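Local structure of selenium-binding protein (Sulfolobus tokodaii, 2ECE) at residues A[333-347]-A[419-431]. The protein is of uncertain function but, as a beta-propeller member of the selenium-binding protein family, may bind selenium. Sequence-based numbering, arbitrary orientation.
Sequences KFLYLSLWGIGEVRQ and VKLNANPSGGLEI
Val-345 and Leu-421 meet tip to tip, CG1 of the valine 3.6 Å from CD1 of the leucine, while Leu-429 crosses the valine at about a right angle. CD1 of Leu-429 settles on Val-345 between its CG1 and its carbonyl O, and CG of the same leucine lies at the edge of the Tyr-336 ring and 4.1 Å from Gln-347 CB, making it a knob in a hollow walled by these three residues. Beyond it, CB of Ala-423 fits against the phenol end of Tyr-336, 3.3 Å from its OH. The Phe-334 ring meets the type I turn from Asn-424 to Gly-427 with the CE2 side of its rim: CE2 comes 3.4 Å from Pro-425 O, which lies in the ring plane, and CZ is 3.5 Å from Gly-427 N. Lys-333, fully extended with CG anti to the backbone N (chi1 -171°), passes over one face of that ring near its rim, CG above the plane, and NZ donates a hydrogen bond of 3.0 Å to Pro-425 O, in the carbonyl plane (C=O...N angle 148°). A methionine in its place would probably leave Pro-425 O without this donor and the turn less firmly tied to the strand pair. The contact thus packs the inner strands 334-339 and 344-349 of one four-stranded antiparallel blade against hairpin 417-438 of the next, whose strand 386-388 touches Tyr-336 and Val-345 through Leu-386.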
ATOM      1  N   LYS A 333       8.321 -16.266   2.367  1.00 24.82           N
ATOM      2  CA  LYS A 333       9.739 -16.473   2.097  1.00 25.02           C
ATOM      3  C   LYS A 333      10.468 -15.218   1.620  1.00 24.88           C
ATOM      4  O   LYS A 333      11.648 -15.031   1.919  1.00 25.53           O
ATOM      5  CB  LYS A 333       9.911 -17.596   1.063  1.00 25.58           C
ATOM      6  CG  LYS A 333      11.346 -18.045   0.849  1.00 28.85           C
ATOM      7  CD  LYS A 333      11.440 -19.117  -0.231  1.00 29.19           C
ATOM      8  CE  LYS A 333      12.864 -19.640  -0.352  1.00 31.31           C
ATOM      9  NZ  LYS A 333      13.006 -20.646  -1.452  1.00 31.45           N
ATOM     10  N   PHE A 334       9.770 -14.344   0.896  1.00 24.39           N
ATOM     11  CA  PHE A 334      10.406 -13.136   0.372  1.00 23.04           C
ATOM     12  C   PHE A 334       9.764 -11.811   0.779  1.00 22.90           C
ATOM     13  O   PHE A 334       8.543 -11.703   0.902  1.00 23.64           O
ATOM     14  CB  PHE A 334      10.481 -13.218  -1.155  1.00 24.40           C
ATOM     15  CG  PHE A 334      11.388 -14.315  -1.660  1.00 24.82           C
ATOM     16  CD1 PHE A 334      12.768 -14.215  -1.511  1.00 22.61           C
ATOM     17  CD2 PHE A 334      10.860 -15.453  -2.264  1.00 26.24           C
ATOM     18  CE1 PHE A 334      13.614 -15.235  -1.956  1.00 24.89           C
ATOM     19  CE2 PHE A 334      11.703 -16.484  -2.714  1.00 25.44           C
ATOM     20  CZ  PHE A 334      13.078 -16.370  -2.558  1.00 23.52           C
ATOM     21  N   LEU A 335      10.615 -10.810   0.981  1.00 22.19           N
ATOM     22  CA  LEU A 335      10.197  -9.468   1.364  1.00 23.64           C
ATOM     23  C   LEU A 335      10.646  -8.587   0.195  1.00 22.56           C
ATOM     24  O   LEU A 335      11.821  -8.594  -0.171  1.00 24.73           O
ATOM     25  CB  LEU A 335      10.922  -9.063   2.656  1.00 23.77           C
ATOM     26  CG  LEU A 335      10.355  -8.056   3.671  1.00 27.73           C
ATOM     27  CD1 LEU A 335      11.491  -7.163   4.157  1.00 25.40           C
ATOM     28  CD2 LEU A 335       9.243  -7.224   3.062  1.00 27.00           C
ATOM     29  N   TYR A 336       9.718  -7.868  -0.427  1.00 22.52           N
ATOM     30  CA  TYR A 336      10.082  -7.003  -1.545  1.00 22.50           C
ATOM     31  C   TYR A 336       9.985  -5.553  -1.110  1.00 23.03           C
ATOM     32  O   TYR A 336       9.056  -5.187  -0.393  1.00 20.19           O
ATOM     33  CB  TYR A 336       9.166  -7.246  -2.747  1.00 23.59           C
ATOM     34  CG  TYR A 336       9.297  -8.630  -3.336  1.00 24.26           C
ATOM     35  CD1 TYR A 336       8.587  -9.707  -2.800  1.00 25.42           C
ATOM     36  CD2 TYR A 336      10.160  -8.872  -4.407  1.00 25.03           C
ATOM     37  CE1 TYR A 336       8.734 -10.997  -3.321  1.00 25.58           C
ATOM     38  CE2 TYR A 336      10.319 -10.156  -4.934  1.00 24.91           C
ATOM     39  CZ  TYR A 336       9.605 -11.213  -4.386  1.00 25.99           C
ATOM     40  OH  TYR A 336       9.773 -12.482  -4.895  1.00 26.60           O
ATOM     41  N   LEU A 337      10.951  -4.739  -1.524  1.00 22.93           N
ATOM     42  CA  LEU A 337      10.940  -3.326  -1.175  1.00 23.82           C
ATOM     43  C   LEU A 337      11.099  -2.514  -2.442  1.00 24.85           C
ATOM     44  O   LEU A 337      11.711  -2.965  -3.414  1.00 23.46           O
ATOM     45  CB  LEU A 337      12.111  -2.930  -0.260  1.00 26.77           C
ATOM     46  CG  LEU A 337      12.811  -3.736   0.837  1.00 27.78           C
ATOM     47  CD1 LEU A 337      13.709  -2.768   1.607  1.00 28.16           C
ATOM     48  CD2 LEU A 337      11.832  -4.394   1.775  1.00 29.94           C
ATOM     49  N   SER A 338      10.552  -1.305  -2.427  1.00 23.93           N
ATOM     50  CA  SER A 338      10.705  -0.411  -3.556  1.00 22.55           C
ATOM     51  C   SER A 338      11.553   0.735  -3.015  1.00 23.19           C
ATOM     52  O   SER A 338      11.444   1.100  -1.841  1.00 21.94           O
ATOM     53  CB  SER A 338       9.345   0.108  -4.033  1.00 22.27           C
ATOM     54  OG  SER A 338       8.710   0.890  -3.031  1.00 22.52           O
ATOM     55  N   LEU A 339      12.434   1.270  -3.852  1.00 24.31           N
ATOM     56  CA  LEU A 339      13.268   2.394  -3.455  1.00 24.03           C
ATOM     57  C   LEU A 339      12.861   3.492  -4.418  1.00 24.54           C
ATOM     58  O   LEU A 339      13.348   3.564  -5.544  1.00 22.07           O
ATOM     59  CB  LEU A 339      14.761   2.075  -3.606  1.00 25.56           C
ATOM     60  CG  LEU A 339      15.471   1.340  -2.462  1.00 27.29           C
ATOM     61  CD1 LEU A 339      15.014  -0.111  -2.407  1.00 27.79           C
ATOM     62  CD2 LEU A 339      16.984   1.408  -2.679  1.00 28.02           C
ATOM     63  N   TRP A 340      11.943   4.332  -3.959  1.00 23.77           N
ATOM     64  CA  TRP A 340      11.405   5.417  -4.761  1.00 22.21           C
ATOM     65  C   TRP A 340      12.395   6.549  -5.011  1.00 23.01           C
ATOM     66  O   TRP A 340      12.185   7.371  -5.896  1.00 22.15           O
ATOM     67  CB  TRP A 340      10.156   5.961  -4.074  1.00 21.73           C
ATOM     68  CG  TRP A 340       9.322   6.827  -4.948  1.00 22.21           C
ATOM     69  CD1 TRP A 340       8.656   6.453  -6.083  1.00 22.71           C
ATOM     70  CD2 TRP A 340       9.004   8.205  -4.730  1.00 22.23           C
ATOM     71  NE1 TRP A 340       7.933   7.517  -6.581  1.00 21.28           N
ATOM     72  CE2 TRP A 340       8.134   8.605  -5.771  1.00 21.81           C
ATOM     73  CE3 TRP A 340       9.375   9.145  -3.758  1.00 22.64           C
ATOM     74  CZ2 TRP A 340       7.621   9.897  -5.860  1.00 21.81           C
ATOM     75  CZ3 TRP A 340       8.861  10.437  -3.849  1.00 23.11           C
ATOM     76  CH2 TRP A 340       7.998  10.798  -4.894  1.00 22.33           C
ATOM     77  N   GLY A 341      13.469   6.595  -4.226  1.00 23.97           N
ATOM     78  CA  GLY A 341      14.461   7.638  -4.412  1.00 24.70           C
ATOM     79  C   GLY A 341      15.545   7.171  -5.363  1.00 23.62           C
ATOM     80  O   GLY A 341      15.720   7.719  -6.450  1.00 22.82           O
ATOM     81  N   ILE A 342      16.263   6.130  -4.958  1.00 24.43           N
ATOM     82  CA  ILE A 342      17.336   5.586  -5.775  1.00 24.34           C
ATOM     83  C   ILE A 342      16.852   4.958  -7.088  1.00 25.52           C
ATOM     84  O   ILE A 342      17.488   5.133  -8.132  1.00 25.84           O
ATOM     85  CB  ILE A 342      18.156   4.570  -4.951  1.00 24.19           C
ATOM     86  CG1 ILE A 342      19.037   5.338  -3.962  1.00 23.58           C
ATOM     87  CG2 ILE A 342      18.977   3.671  -5.875  1.00 25.15           C
ATOM     88  CD1 ILE A 342      19.605   4.501  -2.853  1.00 26.54           C
ATOM     89  N   GLY A 343      15.732   4.237  -7.039  1.00 24.98           N
ATOM     90  CA  GLY A 343      15.191   3.617  -8.238  1.00 24.99           C
ATOM     91  C   GLY A 343      15.372   2.111  -8.326  1.00 25.91           C
ATOM     92  O   GLY A 343      15.946   1.601  -9.293  1.00 26.62           O
ATOM     93  N   GLU A 344      14.868   1.384  -7.333  1.00 26.50           N
ATOM     94  CA  GLU A 344      15.011  -0.068  -7.335  1.00 25.91           C
ATOM     95  C   GLU A 344      13.845  -0.808  -6.684  1.00 26.12           C
ATOM     96  O   GLU A 344      13.022  -0.223  -5.975  1.00 23.10           O
ATOM     97  CB  GLU A 344      16.281  -0.487  -6.574  1.00 26.77           C
ATOM     98  CG  GLU A 344      17.605   0.118  -7.037  1.00 28.31           C
ATOM     99  CD  GLU A 344      18.769  -0.280  -6.125  1.00 30.30           C
ATOM    100  OE1 GLU A 344      18.526  -0.973  -5.111  1.00 31.66           O
ATOM    101  OE2 GLU A 344      19.924   0.099  -6.413  1.00 29.22           O
ATOM    102  N   VAL A 345      13.793  -2.105  -6.959  1.00 24.55           N
ATOM    103  CA  VAL A 345      12.841  -3.009  -6.342  1.00 23.34           C
ATOM    104  C   VAL A 345      13.805  -4.106  -5.924  1.00 23.98           C
ATOM    105  O   VAL A 345      14.610  -4.570  -6.742  1.00 23.85           O
ATOM    106  CB  VAL A 345      11.808  -3.616  -7.319  1.00 22.71           C
ATOM    107  CG1 VAL A 345      10.985  -4.662  -6.581  1.00 21.28           C
ATOM    108  CG2 VAL A 345      10.878  -2.538  -7.862  1.00 20.68           C
ATOM    109  N   ARG A 346      13.760  -4.485  -4.653  1.00 24.88           N
ATOM    110  CA  ARG A 346      14.634  -5.524  -4.136  1.00 24.97           C
ATOM    111  C   ARG A 346      13.817  -6.686  -3.594  1.00 27.50           C
ATOM    112  O   ARG A 346      12.643  -6.528  -3.233  1.00 26.29           O
ATOM    113  CB  ARG A 346      15.514  -4.973  -3.010  1.00 25.04           C
ATOM    114  CG  ARG A 346      16.447  -3.853  -3.425  1.00 24.61           C
ATOM    115  CD  ARG A 346      17.342  -3.446  -2.264  1.00 25.35           C
ATOM    116  NE  ARG A 346      18.301  -2.416  -2.649  1.00 24.85           N
ATOM    117  CZ  ARG A 346      19.339  -2.044  -1.909  1.00 23.96           C
ATOM    118  NH1 ARG A 346      19.563  -2.616  -0.734  1.00 22.85           N
ATOM    119  NH2 ARG A 346      20.158  -1.102  -2.349  1.00 25.69           N
ATOM    120  N   GLN A 347      14.453  -7.851  -3.541  1.00 26.96           N
ATOM    121  CA  GLN A 347      13.839  -9.061  -3.021  1.00 26.61           C
ATOM    122  C   GLN A 347      14.741  -9.570  -1.903  1.00 27.91           C
ATOM    123  O   GLN A 347      15.924  -9.823  -2.121  1.00 29.87           O
ATOM    124  CB  GLN A 347      13.736 -10.131  -4.111  1.00 24.77           C
ATOM    125  CG  GLN A 347      13.274 -11.487  -3.591  1.00 23.36           C
ATOM    126  CD  GLN A 347      13.518 -12.611  -4.581  1.00 25.11           C
ATOM    127  OE1 GLN A 347      12.579 -13.245  -5.071  1.00 27.08           O
ATOM    128  NE2 GLN A 347      14.782 -12.861  -4.883  1.00 25.01           N
ATOM    129  N   VAL A 419       5.023  -1.864 -14.383  1.00 21.52           N
ATOM    130  CA  VAL A 419       6.030  -2.804 -14.821  1.00 22.94           C
ATOM    131  C   VAL A 419       5.805  -4.155 -14.167  1.00 24.73           C
ATOM    132  O   VAL A 419       5.294  -4.232 -13.041  1.00 23.95           O
ATOM    133  CB  VAL A 419       7.429  -2.269 -14.447  1.00 23.37           C
ATOM    134  CG1 VAL A 419       8.435  -3.402 -14.366  1.00 24.02           C
ATOM    135  CG2 VAL A 419       7.870  -1.234 -15.478  1.00 21.31           C
ATOM    136  N   LYS A 420       6.166  -5.218 -14.881  1.00 24.23           N
ATOM    137  CA  LYS A 420       6.036  -6.557 -14.338  1.00 23.54           C
ATOM    138  C   LYS A 420       7.423  -7.148 -14.148  1.00 23.59           C
ATOM    139  O   LYS A 420       8.291  -7.024 -15.015  1.00 23.27           O
ATOM    140  CB  LYS A 420       5.215  -7.471 -15.251  1.00 23.45           C
ATOM    141  CG  LYS A 420       5.126  -8.888 -14.689  1.00 24.51           C
ATOM    142  CD  LYS A 420       4.044  -9.750 -15.334  1.00 28.59           C
ATOM    143  CE  LYS A 420       4.492 -10.400 -16.634  1.00 27.12           C
ATOM    144  NZ  LYS A 420       3.529 -11.464 -17.069  1.00 23.82           N
ATOM    145  N   LEU A 421       7.624  -7.771 -12.995  1.00 23.51           N
ATOM    146  CA  LEU A 421       8.889  -8.405 -12.669  1.00 23.90           C
ATOM    147  C   LEU A 421       8.612  -9.893 -12.533  1.00 25.69           C
ATOM    148  O   LEU A 421       7.531 -10.292 -12.109  1.00 24.79           O
ATOM    149  CB  LEU A 421       9.427  -7.873 -11.340  1.00 23.11           C
ATOM    150  CG  LEU A 421       9.610  -6.363 -11.179  1.00 23.57           C
ATOM    151  CD1 LEU A 421      10.177  -6.068  -9.797  1.00 22.58           C
ATOM    152  CD2 LEU A 421      10.548  -5.841 -12.260  1.00 23.54           C
ATOM    153  N   ASN A 422       9.582 -10.716 -12.910  1.00 26.75           N
ATOM    154  CA  ASN A 422       9.433 -12.156 -12.793  1.00 28.47           C
ATOM    155  C   ASN A 422      10.310 -12.552 -11.613  1.00 28.36           C
ATOM    156  O   ASN A 422      11.527 -12.387 -11.656  1.00 27.96           O
ATOM    157  CB  ASN A 422       9.897 -12.841 -14.080  1.00 28.80           C
ATOM    158  CG  ASN A 422       8.967 -12.564 -15.252  1.00 29.88           C
ATOM    159  OD1 ASN A 422       9.408 -12.130 -16.317  1.00 32.42           O
ATOM    160  ND2 ASN A 422       7.676 -12.821 -15.063  1.00 28.52           N
ATOM    161  N   ALA A 423       9.686 -13.042 -10.546  1.00 29.24           N
ATOM    162  CA  ALA A 423      10.428 -13.429  -9.350  1.00 30.76           C
ATOM    163  C   ALA A 423      10.674 -14.930  -9.302  1.00 31.80           C
ATOM    164  O   ALA A 423       9.786 -15.731  -9.612  1.00 32.95           O
ATOM    165  CB  ALA A 423       9.679 -12.983  -8.105  1.00 29.66           C
ATOM    166  N   ASN A 424      11.885 -15.299  -8.904  1.00 32.02           N
ATOM    167  CA  ASN A 424      12.280 -16.698  -8.817  1.00 32.46           C
ATOM    168  C   ASN A 424      11.973 -17.272  -7.439  1.00 31.63           C
ATOM    169  O   ASN A 424      12.486 -16.789  -6.430  1.00 32.41           O
ATOM    170  CB  ASN A 424      13.778 -16.833  -9.105  1.00 33.01           C
ATOM    171  CG  ASN A 424      14.207 -18.275  -9.287  1.00 34.37           C
ATOM    172  OD1 ASN A 424      13.931 -19.128  -8.443  1.00 34.25           O
ATOM    173  ND2 ASN A 424      14.890 -18.554 -10.394  1.00 33.98           N
ATOM    174  N   PRO A 425      11.135 -18.318  -7.380  1.00 32.85           N
ATOM    175  CA  PRO A 425      10.765 -18.956  -6.112  1.00 33.34           C
ATOM    176  C   PRO A 425      11.959 -19.356  -5.238  1.00 33.29           C
ATOM    177  O   PRO A 425      11.813 -19.568  -4.033  1.00 33.03           O
ATOM    178  CB  PRO A 425       9.927 -20.160  -6.560  1.00 33.77           C
ATOM    179  CG  PRO A 425      10.413 -20.423  -7.973  1.00 33.26           C
ATOM    180  CD  PRO A 425      10.536 -19.034  -8.519  1.00 32.85           C
ATOM    181  N   SER A 426      13.142 -19.452  -5.834  1.00 32.69           N
ATOM    182  CA  SER A 426      14.324 -19.821  -5.061  1.00 34.34           C
ATOM    183  C   SER A 426      15.389 -18.735  -5.090  1.00 34.15           C
ATOM    184  O   SER A 426      16.577 -19.015  -4.924  1.00 34.67           O
ATOM    185  CB  SER A 426      14.909 -21.142  -5.577  1.00 33.79           C
ATOM    186  OG  SER A 426      13.983 -22.201  -5.401  1.00 34.22           O
ATOM    187  N   GLY A 427      14.958 -17.495  -5.296  1.00 34.46           N
ATOM    188  CA  GLY A 427      15.899 -16.390  -5.332  1.00 34.75           C
ATOM    189  C   GLY A 427      16.152 -15.879  -6.735  1.00 35.05           C
ATOM    190  O   GLY A 427      16.621 -16.624  -7.595  1.00 36.06           O
ATOM    191  N   GLY A 428      15.838 -14.607  -6.967  1.00 34.21           N
ATOM    192  CA  GLY A 428      16.041 -14.017  -8.279  1.00 34.33           C
ATOM    193  C   GLY A 428      14.929 -13.065  -8.687  1.00 34.17           C
ATOM    194  O   GLY A 428      13.749 -13.348  -8.455  1.00 32.55           O
ATOM    195  N   LEU A 429      15.306 -11.946  -9.307  1.00 32.40           N
ATOM    196  CA  LEU A 429      14.345 -10.932  -9.756  1.00 32.22           C
ATOM    197  C   LEU A 429      14.736 -10.386 -11.133  1.00 31.36           C
ATOM    198  O   LEU A 429      15.843  -9.880 -11.305  1.00 32.17           O
ATOM    199  CB  LEU A 429      14.312  -9.764  -8.768  1.00 31.12           C
ATOM    200  CG  LEU A 429      13.017  -9.328  -8.073  1.00 32.67           C
ATOM    201  CD1 LEU A 429      13.151  -7.855  -7.708  1.00 29.21           C
ATOM    202  CD2 LEU A 429      11.807  -9.543  -8.965  1.00 29.34           C
ATOM    203  N   GLU A 430      13.828 -10.478 -12.100  1.00 30.85           N
ATOM    204  CA  GLU A 430      14.084  -9.975 -13.451  1.00 32.31           C
ATOM    205  C   GLU A 430      12.925  -9.103 -13.927  1.00 31.73           C
ATOM    206  O   GLU A 430      11.779  -9.306 -13.526  1.00 31.56           O
ATOM    207  CB  GLU A 430      14.240 -11.132 -14.447  1.00 34.28           C
ATOM    208  CG  GLU A 430      15.447 -12.045 -14.238  1.00 37.48           C
ATOM    209  CD  GLU A 430      16.771 -11.338 -14.463  1.00 38.97           C
ATOM    210  OE1 GLU A 430      16.832 -10.442 -15.335  1.00 37.30           O
ATOM    211  OE2 GLU A 430      17.754 -11.694 -13.776  1.00 41.15           O
ATOM    212  N   ILE A 431      13.227  -8.139 -14.789  1.00 30.21           N
ATOM    213  CA  ILE A 431      12.201  -7.264 -15.343  1.00 29.64           C
ATOM    214  C   ILE A 431      11.613  -7.967 -16.559  1.00 29.93           C
ATOM    215  O   ILE A 431      12.352  -8.411 -17.435  1.00 30.35           O
ATOM    216  CB  ILE A 431      12.791  -5.920 -15.827  1.00 28.51           C
ATOM    217  CG1 ILE A 431      13.474  -5.189 -14.674  1.00 26.36           C
ATOM    218  CG2 ILE A 431      11.696  -5.054 -16.412  1.00 28.96           C
ATOM    219  CD1 ILE A 431      14.331  -4.015 -15.131  1.00 23.45           C
TER